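Multiheme cytochrome cf (Carboxydothermus ferrireducens DSM 11255, PDB 6QVM) probably sits in the S-layer and passes electrons along its chain of c-type hemes to extracellular, insoluble Fe(III). Local coordinates at residues V474-S478 / K487-K491; E396-Y401 / G557-K562. All blocks are in the same frame, centred on the assembly; numbering follows the deposited sequence.

How the contacts relate
Both contacts are buried and meet at a single heme c, whose iron takes H477 of contact 1 on one side and H559 of contact 2 on the other, the two NE2 atoms 4.0 Å apart. Contact 1 lies nearer the middle of the chain and joins segments only a few residues apart in sequence; contact 2 is farther out, brings together segments separated by about 155 residues, and has contact 1 within that interval. Their chemistry differs accordingly. Segments 474-478 and 487-491 are tied mainly by hydrogen bonds to backbone carbonyls, whereas 396-401 and 557-562 meet chiefly through aromatic and aliphatic packing, with one direct hydrogen bond, beside a calcium ion and a glycan.

Contact 1. Residues V474-S478 / K487-K491; sequences VTCHS and KQLRK. With HEC (heme c), chain L; PO4 (phosphate ion), chain T.
The guanidinium of R490 grips a single backbone oxygen side-on: NE and NH2 both donate to V474 O, each at 3.0 Å, with NH2 in the carbonyl plane on a lone pair and NE above that plane. An arm extended from CG to NE carries the group alongside segment 474-478, where S478 CA packs over one guanidinium face. At its edge lies a phosphate, probably from the crystallisation liquor, to which NH1 and NH2 make weak bonds and which H480 and K483 also hold; S478 OG lies 2.8 Å from phosphate O4. Shortening R490 to an alanine would remove both donors and is likely to leave V474 O without these two partners and the bound phosphate with one fewer cationic neighbour. The backbones are linked by S478 N to Q488 O (2.8 Å) and R490 N to C476 O (3.1 Å), and Q488 NE2 returns a bond to S478 O. H477 ND1 donates to K487 O at 2.8 Å, within the imidazole plane, while L489 CD2 covers one ring face; with the 2.0 Å bond from H477 NE2 to heme FE, they hold the ring's rotation. C476 SG is joined covalently to heme CAC, the arrangement of a c-type CXXCH heme-binding motif.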
ATOM      1  N   VAL A 474       1.502   9.280  -0.057  1.00 30.15           N
ATOM      2  CA  VAL A 474       2.659   8.395   0.038  1.00 33.66           C
ATOM      3  C   VAL A 474       3.978   9.144   0.009  1.00 37.15           C
ATOM      4  O   VAL A 474       5.039   8.511   0.091  1.00 37.21           O
ATOM      5  CB  VAL A 474       2.617   7.326  -1.072  1.00 34.46           C
ATOM      6  CG1 VAL A 474       1.364   6.483  -0.918  1.00 34.99           C
ATOM      7  CG2 VAL A 474       2.658   7.976  -2.440  1.00 31.04           C
ATOM      8  N   THR A 475       3.952  10.472  -0.099  1.00 35.97           N
ATOM      9  CA  THR A 475       5.154  11.245   0.190  1.00 33.11           C
ATOM     10  C   THR A 475       5.537  11.103   1.658  1.00 37.74           C
ATOM     11  O   THR A 475       6.719  10.969   1.994  1.00 43.53           O
ATOM     12  CB  THR A 475       4.941  12.717  -0.161  1.00 33.53           C
ATOM     13  OG1 THR A 475       4.596  12.845  -1.546  1.00 33.50           O
ATOM     14  CG2 THR A 475       6.196  13.516   0.118  1.00 31.31           C
ATOM     15  N   CYS A 476       4.544  11.111   2.543  1.00 31.45           N
ATOM     16  CA  CYS A 476       4.771  11.015   3.976  1.00 32.54           C
ATOM     17  C   CYS A 476       4.418   9.657   4.567  1.00 35.34           C
ATOM     18  O   CYS A 476       5.018   9.265   5.568  1.00 34.16           O
ATOM     19  CB  CYS A 476       3.971  12.096   4.712  1.00 40.25           C
ATOM     20  SG  CYS A 476       4.254  13.810   4.156  1.00 38.13           S
ATOM     21  N   HIS A 477       3.469   8.929   3.980  1.00 38.87           N
ATOM     22  CA  HIS A 477       3.014   7.652   4.515  1.00 34.93           C
ATOM     23  C   HIS A 477       3.443   6.511   3.607  1.00 34.40           C
ATOM     24  O   HIS A 477       3.399   6.628   2.381  1.00 42.74           O
ATOM     25  CB  HIS A 477       1.489   7.612   4.656  1.00 24.54           C
ATOM     26  CG  HIS A 477       0.932   8.647   5.577  1.00 25.85           C
ATOM     27  ND1 HIS A 477       0.798   8.445   6.935  1.00 21.28           N
ATOM     28  CD2 HIS A 477       0.448   9.888   5.331  1.00 25.10           C
ATOM     29  CE1 HIS A 477       0.268   9.523   7.487  1.00 33.95           C
ATOM     30  NE2 HIS A 477       0.046  10.412   6.535  1.00 32.77           N
ATOM     31  N   SER A 478       3.852   5.412   4.206  1.00 32.38           N
ATOM     32  CA  SER A 478       4.028   4.200   3.426  1.00 30.93           C
ATOM     33  C   SER A 478       2.695   3.470   3.318  1.00 33.48           C
ATOM     34  O   SER A 478       2.000   3.314   4.328  1.00 32.82           O
ATOM     35  CB  SER A 478       5.058   3.288   4.067  1.00 28.20           C
ATOM     36  OG  SER A 478       5.062   2.020   3.432  1.00 39.39           O
ATOM     37  N   LYS A 487       1.346   5.704  12.442  1.00 24.50           N
ATOM     38  CA  LYS A 487       0.571   6.181  11.295  1.00 25.79           C
ATOM     39  C   LYS A 487       1.246   5.842   9.971  1.00 22.68           C
ATOM     40  O   LYS A 487       1.040   6.528   8.964  1.00 33.81           O
ATOM     41  CB  LYS A 487       0.313   7.687  11.387  1.00 23.78           C
ATOM     42  CG  LYS A 487      -0.307   8.129  12.715  1.00 28.40           C
ATOM     43  CD  LYS A 487      -1.572   7.342  13.029  1.00 31.91           C
ATOM     44  CE  LYS A 487      -2.153   7.741  14.371  1.00 33.76           C
ATOM     45  NZ  LYS A 487      -3.362   6.945  14.703  1.00 40.58           N
ATOM     46  N   GLN A 488       2.063   4.788   9.976  1.00 25.14           N
ATOM     47  CA  GLN A 488       2.790   4.338   8.790  1.00 28.75           C
ATOM     48  C   GLN A 488       3.622   5.460   8.177  1.00 27.84           C
ATOM     49  O   GLN A 488       3.840   5.493   6.964  1.00 30.20           O
ATOM     50  CB  GLN A 488       1.839   3.724   7.757  1.00 23.23           C
ATOM     51  CG  GLN A 488       1.147   2.456   8.258  1.00 28.93           C
ATOM     52  CD  GLN A 488       0.172   1.865   7.263  1.00 27.03           C
ATOM     53  OE1 GLN A 488      -0.902   1.398   7.638  1.00 33.18           O
ATOM     54  NE2 GLN A 488       0.542   1.869   5.990  1.00 23.01           N
ATOM     55  N   LEU A 489       4.095   6.380   9.016  1.00 25.62           N
ATOM     56  CA  LEU A 489       4.971   7.444   8.554  1.00 27.06           C
ATOM     57  C   LEU A 489       6.346   6.884   8.214  1.00 30.82           C
ATOM     58  O   LEU A 489       6.792   5.880   8.780  1.00 32.79           O
ATOM     59  CB  LEU A 489       5.091   8.531   9.622  1.00 20.07           C
ATOM     60  CG  LEU A 489       3.821   9.322   9.945  1.00 23.04           C
ATOM     61  CD1 LEU A 489       4.003  10.139  11.212  1.00 20.89           C
ATOM     62  CD2 LEU A 489       3.454  10.226   8.778  1.00 22.35           C
ATOM     63  N   ARG A 490       7.023   7.548   7.276  1.00 38.54           N
ATOM     64  CA  ARG A 490       8.343   7.103   6.848  1.00 43.75           C
ATOM     65  C   ARG A 490       9.461   7.584   7.769  1.00 41.05           C
ATOM     66  O   ARG A 490      10.561   7.029   7.721  1.00 47.45           O
ATOM     67  CB  ARG A 490       8.619   7.577   5.424  1.00 44.93           C
ATOM     68  CG  ARG A 490       7.506   7.232   4.450  1.00 45.22           C
ATOM     69  CD  ARG A 490       7.827   7.683   3.042  1.00 32.29           C
ATOM     70  NE  ARG A 490       6.812   7.231   2.095  1.00 38.33           N
ATOM     71  CZ  ARG A 490       6.778   6.013   1.557  1.00 34.03           C
ATOM     72  NH1 ARG A 490       7.699   5.116   1.873  1.00 33.37           N
ATOM     73  NH2 ARG A 490       5.819   5.690   0.703  1.00 31.55           N
ATOM     74  N   LYS A 491       9.209   8.601   8.591  1.00 37.88           N
ATOM     75  CA  LYS A 491      10.220   9.144   9.487  1.00 44.22           C
ATOM     76  C   LYS A 491       9.559   9.574  10.786  1.00 42.11           C
ATOM     77  O   LYS A 491       8.332   9.644  10.894  1.00 47.49           O
ATOM     78  CB  LYS A 491      10.960  10.347   8.883  1.00 41.69           C
ATOM     79  CG  LYS A 491      11.700  10.097   7.575  1.00 45.60           C
ATOM     80  CD  LYS A 491      12.220  11.415   7.015  1.00 54.03           C
ATOM     81  CE  LYS A 491      12.715  11.274   5.588  1.00 59.75           C
ATOM     82  NZ  LYS A 491      14.101  10.746   5.505  1.00 69.15           N
TER
HETATM   83 FE   HEC L 708      -1.145  11.962   6.879  1.00 26.37          FE
HETATM   84  CHA HEC L 708      -1.583  11.448  10.238  1.00 27.52           C
HETATM   85  CHB HEC L 708      -3.691   9.785   6.214  1.00 23.55           C
HETATM   86  CHC HEC L 708      -0.993  12.836   3.539  1.00 29.07           C
HETATM   87  CHD HEC L 708       1.894  13.472   7.389  1.00 28.70           C
HETATM   88  NA  HEC L 708      -2.385  10.801   8.010  1.00 25.53           N
HETATM   89  C1A HEC L 708      -2.418  10.753   9.388  1.00 28.18           C
HETATM   90  C2A HEC L 708      -3.492   9.859   9.776  1.00 29.16           C
HETATM   91  C3A HEC L 708      -4.072   9.398   8.662  1.00 26.59           C
HETATM   92  C4A HEC L 708      -3.386   9.984   7.534  1.00 26.11           C
HETATM   93  CMA HEC L 708      -5.257   8.416   8.605  1.00 22.71           C
HETATM   94  CAA HEC L 708      -3.900   9.534  11.230  1.00 28.95           C
HETATM   95  CBA HEC L 708      -4.696  10.748  11.720  1.00 34.92           C
HETATM   96  CGA HEC L 708      -5.070  10.593  13.168  1.00 41.32           C
HETATM   97  O1A HEC L 708      -6.288  10.421  13.426  1.00 40.49           O
HETATM   98  O2A HEC L 708      -4.173  10.643  14.053  1.00 43.03           O
HETATM   99  NB  HEC L 708      -2.128  11.406   5.191  1.00 25.45           N
HETATM  100  C1B HEC L 708      -3.218  10.553   5.165  1.00 26.10           C
HETATM  101  C2B HEC L 708      -3.791  10.610   3.839  1.00 24.98           C
HETATM  102  C3B HEC L 708      -3.038  11.434   3.085  1.00 30.15           C
HETATM  103  C4B HEC L 708      -1.984  11.964   3.934  1.00 29.83           C
HETATM  104  CMB HEC L 708      -5.004   9.782   3.384  1.00 22.28           C
HETATM  105  CAB HEC L 708      -3.249  11.822   1.595  1.00 29.15           C
HETATM  106  CBB HEC L 708      -4.625  12.499   1.343  1.00 24.93           C
HETATM  107  NC  HEC L 708       0.242  12.894   5.672  1.00 30.93           N
HETATM  108  C1C HEC L 708       0.048  13.248   4.346  1.00 33.37           C
HETATM  109  C2C HEC L 708       1.132  14.116   3.925  1.00 36.06           C
HETATM  110  C3C HEC L 708       1.900  14.365   5.011  1.00 33.27           C
HETATM  111  C4C HEC L 708       1.373  13.558   6.111  1.00 33.61           C
HETATM  112  CMC HEC L 708       1.222  14.780   2.527  1.00 28.93           C
HETATM  113  CAC HEC L 708       3.196  15.226   5.100  1.00 35.31           C
HETATM  114  CBC HEC L 708       2.985  16.703   4.690  1.00 34.40           C
HETATM  115  ND  HEC L 708      -0.022  12.389   8.552  1.00 24.39           N
HETATM  116  C1D HEC L 708       1.214  13.035   8.513  1.00 25.06           C
HETATM  117  C2D HEC L 708       1.697  13.159   9.863  1.00 30.31           C
HETATM  118  C3D HEC L 708       0.619  12.532  10.751  1.00 29.13           C
HETATM  119  C4D HEC L 708      -0.422  12.090   9.854  1.00 27.09           C
HETATM  120  CMD HEC L 708       3.025  13.797  10.310  1.00 30.09           C
HETATM  121  CAD HEC L 708       0.643  12.431  12.286  1.00 33.17           C
HETATM  122  CBD HEC L 708      -0.299  13.518  12.802  1.00 36.85           C
HETATM  123  CGD HEC L 708      -0.221  13.628  14.304  1.00 48.46           C
HETATM  124  O1D HEC L 708      -1.268  13.957  14.925  1.00 37.89           O
HETATM  125  O2D HEC L 708       0.877  13.382  14.876  1.00 49.80           O
HETATM  126  P   PO4 T 723       7.228   1.238   0.976  1.00 79.17           P
HETATM  127  O1  PO4 T 723       7.194   0.562   2.331  1.00 68.55           O
HETATM  128  O2  PO4 T 723       8.580   1.876   0.759  1.00 91.65           O
HETATM  129  O3  PO4 T 723       6.980   0.217  -0.109  1.00 70.49           O
HETATM  130  O4  PO4 T 723       6.172   2.314   0.887  1.00 73.28           O

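Contact 2. Residues E396-Y401 / G557-K562; sequences EYNDEY and GYHYFK. With CA (calcium ion), chain S; HEC (heme c), chain L; NGA (2-acetamido-2-deoxy-beta-D-galactopyranose), chain D.
A bis-histidine heme site and a calcium-binding loop come together where H559, an axial ligand of the iron, packs against E396 and Y397. H559 NE2 lies 2.1 Å from the iron, opposite H477. H559 CB rests on Y397 CB at 3.7 Å, and Y397 CA makes a CA-H...O contact with H559 O. E396 OE1 accepts the backbone N-H of H559 at 2.9 Å in a nearly straight bond (176°) that arrives from above the carboxylate plane; the same oxygen forms a salt bridge with R393, so this buried carboxylate has a cationic mate. E396 CG sits between the backbone N and the carbonyl carbon (chi1 64°), which lays it over the centre of the Y560 ring, 3.8 Å from its centroid, as a CH-pi contact; the bend at chi2 then turns the carboxylate toward H559 N. Downstream of these loops, strands 400-403 and 567-572 pair in an antiparallel sheet, and Y401, on the first of them, offers a ring face to the edge of Y560 in a T-shaped stack, centroids 5.0 Å apart and planes at 68°. D399 O lies over the other face of Y401. Y401 OH donates to E396 O at 2.6 Å, while D399 N reaches that oxygen from the opposite side of its plane, which ties the turn together. D399 OD1 binds the calcium ion at 2.4 Å, in a site completed by N398, G395, E384 and waters. G557 has positive phi, and a CB there would run into a heme propionate. F561 also meets the heme, its CZ resting on CBC, the end of a vinyl-derived group. Beyond the calcium loop, E400 OE1 accepts a bond from N2 of the N-acetylgalactosamine at 3.0 Å.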
ATOM      1  N   GLU A 396      -8.002  16.434   3.455  1.00 34.48           N
ATOM      2  CA  GLU A 396      -8.078  17.891   3.504  1.00 29.18           C
ATOM      3  C   GLU A 396      -6.769  18.570   3.120  1.00 29.71           C
ATOM      4  O   GLU A 396      -6.775  19.775   2.861  1.00 37.35           O
ATOM      5  CB  GLU A 396      -8.491  18.356   4.899  1.00 36.26           C
ATOM      6  CG  GLU A 396      -7.484  18.006   5.992  1.00 35.55           C
ATOM      7  CD  GLU A 396      -7.799  16.692   6.693  1.00 42.08           C
ATOM      8  OE1 GLU A 396      -7.523  16.586   7.909  1.00 42.46           O
ATOM      9  OE2 GLU A 396      -8.328  15.771   6.029  1.00 42.08           O
ATOM     10  N   TYR A 397      -5.658  17.830   3.064  1.00 34.52           N
ATOM     11  CA  TYR A 397      -4.349  18.450   2.878  1.00 33.17           C
ATOM     12  C   TYR A 397      -4.230  19.214   1.560  1.00 37.79           C
ATOM     13  O   TYR A 397      -3.385  20.110   1.456  1.00 38.68           O
ATOM     14  CB  TYR A 397      -3.250  17.386   2.964  1.00 35.56           C
ATOM     15  CG  TYR A 397      -2.811  16.857   1.622  1.00 33.20           C
ATOM     16  CD1 TYR A 397      -3.581  15.930   0.937  1.00 30.13           C
ATOM     17  CD2 TYR A 397      -1.625  17.283   1.040  1.00 35.61           C
ATOM     18  CE1 TYR A 397      -3.190  15.449  -0.297  1.00 31.09           C
ATOM     19  CE2 TYR A 397      -1.221  16.803  -0.192  1.00 42.53           C
ATOM     20  CZ  TYR A 397      -2.009  15.887  -0.858  1.00 36.72           C
ATOM     21  OH  TYR A 397      -1.609  15.402  -2.084  1.00 38.36           O
ATOM     22  N   ASN A 398      -5.040  18.878   0.551  1.00 36.22           N
ATOM     23  CA  ASN A 398      -4.994  19.556  -0.740  1.00 34.85           C
ATOM     24  C   ASN A 398      -6.326  20.212  -1.094  1.00 38.79           C
ATOM     25  O   ASN A 398      -6.584  20.487  -2.269  1.00 41.50           O
ATOM     26  CB  ASN A 398      -4.565  18.594  -1.851  1.00 33.17           C
ATOM     27  CG  ASN A 398      -5.513  17.417  -2.021  1.00 42.21           C
ATOM     28  OD1 ASN A 398      -6.559  17.335  -1.377  1.00 36.95           O
ATOM     29  ND2 ASN A 398      -5.147  16.498  -2.903  1.00 37.16           N
ATOM     30  N   ASP A 399      -7.173  20.467  -0.103  1.00 41.21           N
ATOM     31  CA  ASP A 399      -8.502  20.999  -0.342  1.00 45.67           C
ATOM     32  C   ASP A 399      -8.469  22.525  -0.410  1.00 47.40           C
ATOM     33  O   ASP A 399      -7.428  23.166  -0.242  1.00 41.55           O
ATOM     34  CB  ASP A 399      -9.466  20.519   0.742  1.00 45.24           C
ATOM     35  CG  ASP A 399      -9.886  19.074   0.554  1.00 48.43           C
ATOM     36  OD1 ASP A 399      -9.426  18.448  -0.426  1.00 42.37           O
ATOM     37  OD2 ASP A 399     -10.686  18.575   1.376  1.00 43.27           O
ATOM     38  N   GLU A 400      -9.638  23.112  -0.656  1.00 39.93           N
ATOM     39  CA  GLU A 400      -9.824  24.557  -0.692  1.00 40.99           C
ATOM     40  C   GLU A 400     -10.484  25.003   0.607  1.00 39.13           C
ATOM     41  O   GLU A 400     -11.529  24.467   0.992  1.00 44.91           O
ATOM     42  CB  GLU A 400     -10.682  24.947  -1.896  1.00 43.29           C
ATOM     43  CG  GLU A 400     -10.967  26.432  -2.038  1.00 59.13           C
ATOM     44  CD  GLU A 400     -11.830  26.739  -3.253  1.00 67.20           C
ATOM     45  OE1 GLU A 400     -11.862  27.912  -3.690  1.00 62.08           O
ATOM     46  OE2 GLU A 400     -12.472  25.796  -3.770  1.00 64.26           O
ATOM     47  N   TYR A 401      -9.875  25.978   1.276  1.00 37.32           N
ATOM     48  CA  TYR A 401     -10.281  26.387   2.614  1.00 44.15           C
ATOM     49  C   TYR A 401     -10.864  27.791   2.603  1.00 50.01           C
ATOM     50  O   TYR A 401     -10.331  28.693   1.948  1.00 44.47           O
ATOM     51  CB  TYR A 401      -9.104  26.390   3.592  1.00 40.26           C
ATOM     52  CG  TYR A 401      -8.161  25.218   3.522  1.00 43.50           C
ATOM     53  CD1 TYR A 401      -8.611  23.938   3.221  1.00 42.57           C
ATOM     54  CD2 TYR A 401      -6.809  25.397   3.773  1.00 42.37           C
ATOM     55  CE1 TYR A 401      -7.735  22.871   3.157  1.00 43.00           C
ATOM     56  CE2 TYR A 401      -5.930  24.342   3.720  1.00 47.76           C
ATOM     57  CZ  TYR A 401      -6.395  23.078   3.414  1.00 45.96           C
ATOM     58  OH  TYR A 401      -5.505  22.029   3.357  1.00 41.91           O
ATOM     59  N   GLY A 557      -4.611  15.187  14.357  1.00 33.23           N
ATOM     60  CA  GLY A 557      -4.368  14.569  13.068  1.00 33.66           C
ATOM     61  C   GLY A 557      -4.848  15.357  11.870  1.00 39.68           C
ATOM     62  O   GLY A 557      -4.791  14.840  10.748  1.00 38.36           O
ATOM     63  N   TYR A 558      -5.310  16.590  12.062  1.00 35.23           N
ATOM     64  CA  TYR A 558      -5.783  17.382  10.935  1.00 31.40           C
ATOM     65  C   TYR A 558      -4.635  17.726   9.991  1.00 32.80           C
ATOM     66  O   TYR A 558      -3.539  18.087  10.427  1.00 35.24           O
ATOM     67  CB  TYR A 558      -6.457  18.663  11.425  1.00 29.57           C
ATOM     68  CG  TYR A 558      -7.914  18.486  11.780  1.00 26.91           C
ATOM     69  CD1 TYR A 558      -8.845  18.154  10.808  1.00 29.37           C
ATOM     70  CD2 TYR A 558      -8.360  18.657  13.081  1.00 29.35           C
ATOM     71  CE1 TYR A 558     -10.176  17.998  11.121  1.00 31.75           C
ATOM     72  CE2 TYR A 558      -9.690  18.485  13.411  1.00 30.08           C
ATOM     73  CZ  TYR A 558     -10.596  18.165  12.424  1.00 31.07           C
ATOM     74  OH  TYR A 558     -11.926  18.006  12.739  1.00 34.74           O
ATOM     75  N   HIS A 559      -4.898  17.607   8.688  1.00 32.62           N
ATOM     76  CA  HIS A 559      -3.923  17.908   7.648  1.00 34.36           C
ATOM     77  C   HIS A 559      -4.149  19.276   7.011  1.00 38.70           C
ATOM     78  O   HIS A 559      -3.762  19.489   5.858  1.00 43.40           O
ATOM     79  CB  HIS A 559      -3.945  16.829   6.564  1.00 27.76           C
ATOM     80  CG  HIS A 559      -3.390  15.513   7.009  1.00 31.16           C
ATOM     81  ND1 HIS A 559      -3.869  14.834   8.109  1.00 31.30           N
ATOM     82  CD2 HIS A 559      -2.400  14.744   6.495  1.00 31.87           C
ATOM     83  CE1 HIS A 559      -3.192  13.708   8.260  1.00 30.73           C
ATOM     84  NE2 HIS A 559      -2.297  13.628   7.291  1.00 34.05           N
ATOM     85  N   TYR A 560      -4.788  20.205   7.726  1.00 36.98           N
ATOM     86  CA  TYR A 560      -4.923  21.555   7.191  1.00 38.63           C
ATOM     87  C   TYR A 560      -3.626  22.340   7.310  1.00 44.25           C
ATOM     88  O   TYR A 560      -3.378  23.239   6.499  1.00 38.17           O
ATOM     89  CB  TYR A 560      -6.051  22.303   7.901  1.00 28.26           C
ATOM     90  CG  TYR A 560      -7.436  21.785   7.578  1.00 28.39           C
ATOM     91  CD1 TYR A 560      -8.076  22.146   6.401  1.00 34.85           C
ATOM     92  CD2 TYR A 560      -8.101  20.929   8.447  1.00 27.22           C
ATOM     93  CE1 TYR A 560      -9.338  21.674   6.093  1.00 29.17           C
ATOM     94  CE2 TYR A 560      -9.367  20.450   8.147  1.00 31.66           C
ATOM     95  CZ  TYR A 560      -9.982  20.833   6.972  1.00 32.28           C
ATOM     96  OH  TYR A 560     -11.237  20.367   6.665  1.00 35.60           O
ATOM     97  N   PHE A 561      -2.804  22.020   8.313  1.00 42.68           N
ATOM     98  CA  PHE A 561      -1.501  22.642   8.546  1.00 38.01           C
ATOM     99  C   PHE A 561      -1.606  24.120   8.912  1.00 34.77           C
ATOM    100  O   PHE A 561      -0.596  24.749   9.240  1.00 40.63           O
ATOM    101  CB  PHE A 561      -0.586  22.458   7.332  1.00 30.91           C
ATOM    102  CG  PHE A 561      -0.200  21.029   7.076  1.00 43.95           C
ATOM    103  CD1 PHE A 561       0.854  20.449   7.761  1.00 40.32           C
ATOM    104  CD2 PHE A 561      -0.891  20.265   6.152  1.00 43.15           C
ATOM    105  CE1 PHE A 561       1.210  19.135   7.532  1.00 39.39           C
ATOM    106  CE2 PHE A 561      -0.540  18.947   5.916  1.00 42.11           C
ATOM    107  CZ  PHE A 561       0.512  18.382   6.608  1.00 39.49           C
ATOM    108  N   LYS A 562      -2.815  24.674   8.899  1.00 41.12           N
ATOM    109  CA  LYS A 562      -3.028  26.044   9.339  1.00 41.30           C
ATOM    110  C   LYS A 562      -3.101  26.081  10.860  1.00 43.39           C
ATOM    111  O   LYS A 562      -3.867  25.330  11.471  1.00 52.82           O
ATOM    112  CB  LYS A 562      -4.312  26.605   8.728  1.00 40.13           C
ATOM    113  CG  LYS A 562      -4.320  26.637   7.211  1.00 47.64           C
ATOM    114  CD  LYS A 562      -3.339  27.662   6.671  1.00 53.65           C
ATOM    115  CE  LYS A 562      -3.352  27.664   5.155  1.00 74.47           C
ATOM    116  NZ  LYS A 562      -2.672  28.856   4.579  1.00 87.59           N
TER
HETATM  117 CA    CA S 722      -8.692  16.251  -0.984  1.00 38.72          CA
HETATM  118 FE   HEC L 708      -1.145  11.962   6.879  1.00 26.37          FE
HETATM  119  CHA HEC L 708      -1.583  11.448  10.238  1.00 27.52           C
HETATM  120  CHB HEC L 708      -3.691   9.785   6.214  1.00 23.55           C
HETATM  121  CHC HEC L 708      -0.993  12.836   3.539  1.00 29.07           C
HETATM  122  CHD HEC L 708       1.894  13.472   7.389  1.00 28.70           C
HETATM  123  NA  HEC L 708      -2.385  10.801   8.010  1.00 25.53           N
HETATM  124  C1A HEC L 708      -2.418  10.753   9.388  1.00 28.18           C
HETATM  125  C2A HEC L 708      -3.492   9.859   9.776  1.00 29.16           C
HETATM  126  C3A HEC L 708      -4.072   9.398   8.662  1.00 26.59           C
HETATM  127  C4A HEC L 708      -3.386   9.984   7.534  1.00 26.11           C
HETATM  128  CMA HEC L 708      -5.257   8.416   8.605  1.00 22.71           C
HETATM  129  CAA HEC L 708      -3.900   9.534  11.230  1.00 28.95           C
HETATM  130  CBA HEC L 708      -4.696  10.748  11.720  1.00 34.92           C
HETATM  131  CGA HEC L 708      -5.070  10.593  13.168  1.00 41.32           C
HETATM  132  O1A HEC L 708      -6.288  10.421  13.426  1.00 40.49           O
HETATM  133  O2A HEC L 708      -4.173  10.643  14.053  1.00 43.03           O
HETATM  134  NB  HEC L 708      -2.128  11.406   5.191  1.00 25.45           N
HETATM  135  C1B HEC L 708      -3.218  10.553   5.165  1.00 26.10           C
HETATM  136  C2B HEC L 708      -3.791  10.610   3.839  1.00 24.98           C
HETATM  137  C3B HEC L 708      -3.038  11.434   3.085  1.00 30.15           C
HETATM  138  C4B HEC L 708      -1.984  11.964   3.934  1.00 29.83           C
HETATM  139  CMB HEC L 708      -5.004   9.782   3.384  1.00 22.28           C
HETATM  140  CAB HEC L 708      -3.249  11.822   1.595  1.00 29.15           C
HETATM  141  CBB HEC L 708      -4.625  12.499   1.343  1.00 24.93           C
HETATM  142  NC  HEC L 708       0.242  12.894   5.672  1.00 30.93           N
HETATM  143  C1C HEC L 708       0.048  13.248   4.346  1.00 33.37           C
HETATM  144  C2C HEC L 708       1.132  14.116   3.925  1.00 36.06           C
HETATM  145  C3C HEC L 708       1.900  14.365   5.011  1.00 33.27           C
HETATM  146  C4C HEC L 708       1.373  13.558   6.111  1.00 33.61           C
HETATM  147  CMC HEC L 708       1.222  14.780   2.527  1.00 28.93           C
HETATM  148  CAC HEC L 708       3.196  15.226   5.100  1.00 35.31           C
HETATM  149  CBC HEC L 708       2.985  16.703   4.690  1.00 34.40           C
HETATM  150  ND  HEC L 708      -0.022  12.389   8.552  1.00 24.39           N
HETATM  151  C1D HEC L 708       1.214  13.035   8.513  1.00 25.06           C
HETATM  152  C2D HEC L 708       1.697  13.159   9.863  1.00 30.31           C
HETATM  153  C3D HEC L 708       0.619  12.532  10.751  1.00 29.13           C
HETATM  154  C4D HEC L 708      -0.422  12.090   9.854  1.00 27.09           C
HETATM  155  CMD HEC L 708       3.025  13.797  10.310  1.00 30.09           C
HETATM  156  CAD HEC L 708       0.643  12.431  12.286  1.00 33.17           C
HETATM  157  CBD HEC L 708      -0.299  13.518  12.802  1.00 36.85           C
HETATM  158  CGD HEC L 708      -0.221  13.628  14.304  1.00 48.46           C
HETATM  159  O1D HEC L 708      -1.268  13.957  14.925  1.00 37.89           O
HETATM  160  O2D HEC L 708       0.877  13.382  14.876  1.00 49.80           O
HETATM  161  C1  NGA D   1     -10.631  25.995  -6.628  1.00 55.46           C
HETATM  162  C2  NGA D   1     -11.690  26.859  -7.316  1.00 64.69           C
HETATM  163  C3  NGA D   1     -13.065  26.164  -7.278  1.00 65.79           C
HETATM  164  C4  NGA D   1     -12.874  24.757  -7.840  1.00 67.48           C
HETATM  165  C5  NGA D   1     -11.748  23.994  -7.148  1.00 62.21           C
HETATM  166  C6  NGA D   1     -11.516  22.631  -7.792  1.00 63.66           C
HETATM  167  C7  NGA D   1     -10.856  29.165  -7.162  1.00 81.95           C
HETATM  168  C8  NGA D   1     -10.138  28.944  -8.466  1.00 71.31           C
HETATM  169  N2  NGA D   1     -11.610  28.168  -6.683  1.00 65.77           N
HETATM  170  O3  NGA D   1     -14.109  26.812  -8.013  1.00 65.82           O
HETATM  171  O4  NGA D   1     -12.541  24.861  -9.203  1.00 68.96           O
HETATM  172  O5  NGA D   1     -10.544  24.722  -7.222  1.00 56.88           O
HETATM  173  O6  NGA D   1     -12.613  21.791  -7.507  1.00 84.35           O
HETATM  174  O7  NGA D   1     -10.731  30.245  -6.580  1.00 73.92           O
HETATM  175  O   HOH W   1     -10.607  15.979   0.563  1.00 37.35           O
HETATM  176  O   HOH W   2      -2.310  23.211   4.147  1.00 39.33           O
HETATM  177  O   HOH W   3     -10.354  14.740  -2.104  1.00 44.85           O
HETATM  178  O   HOH W   4      -9.108  17.075  -3.459  1.00 43.17           O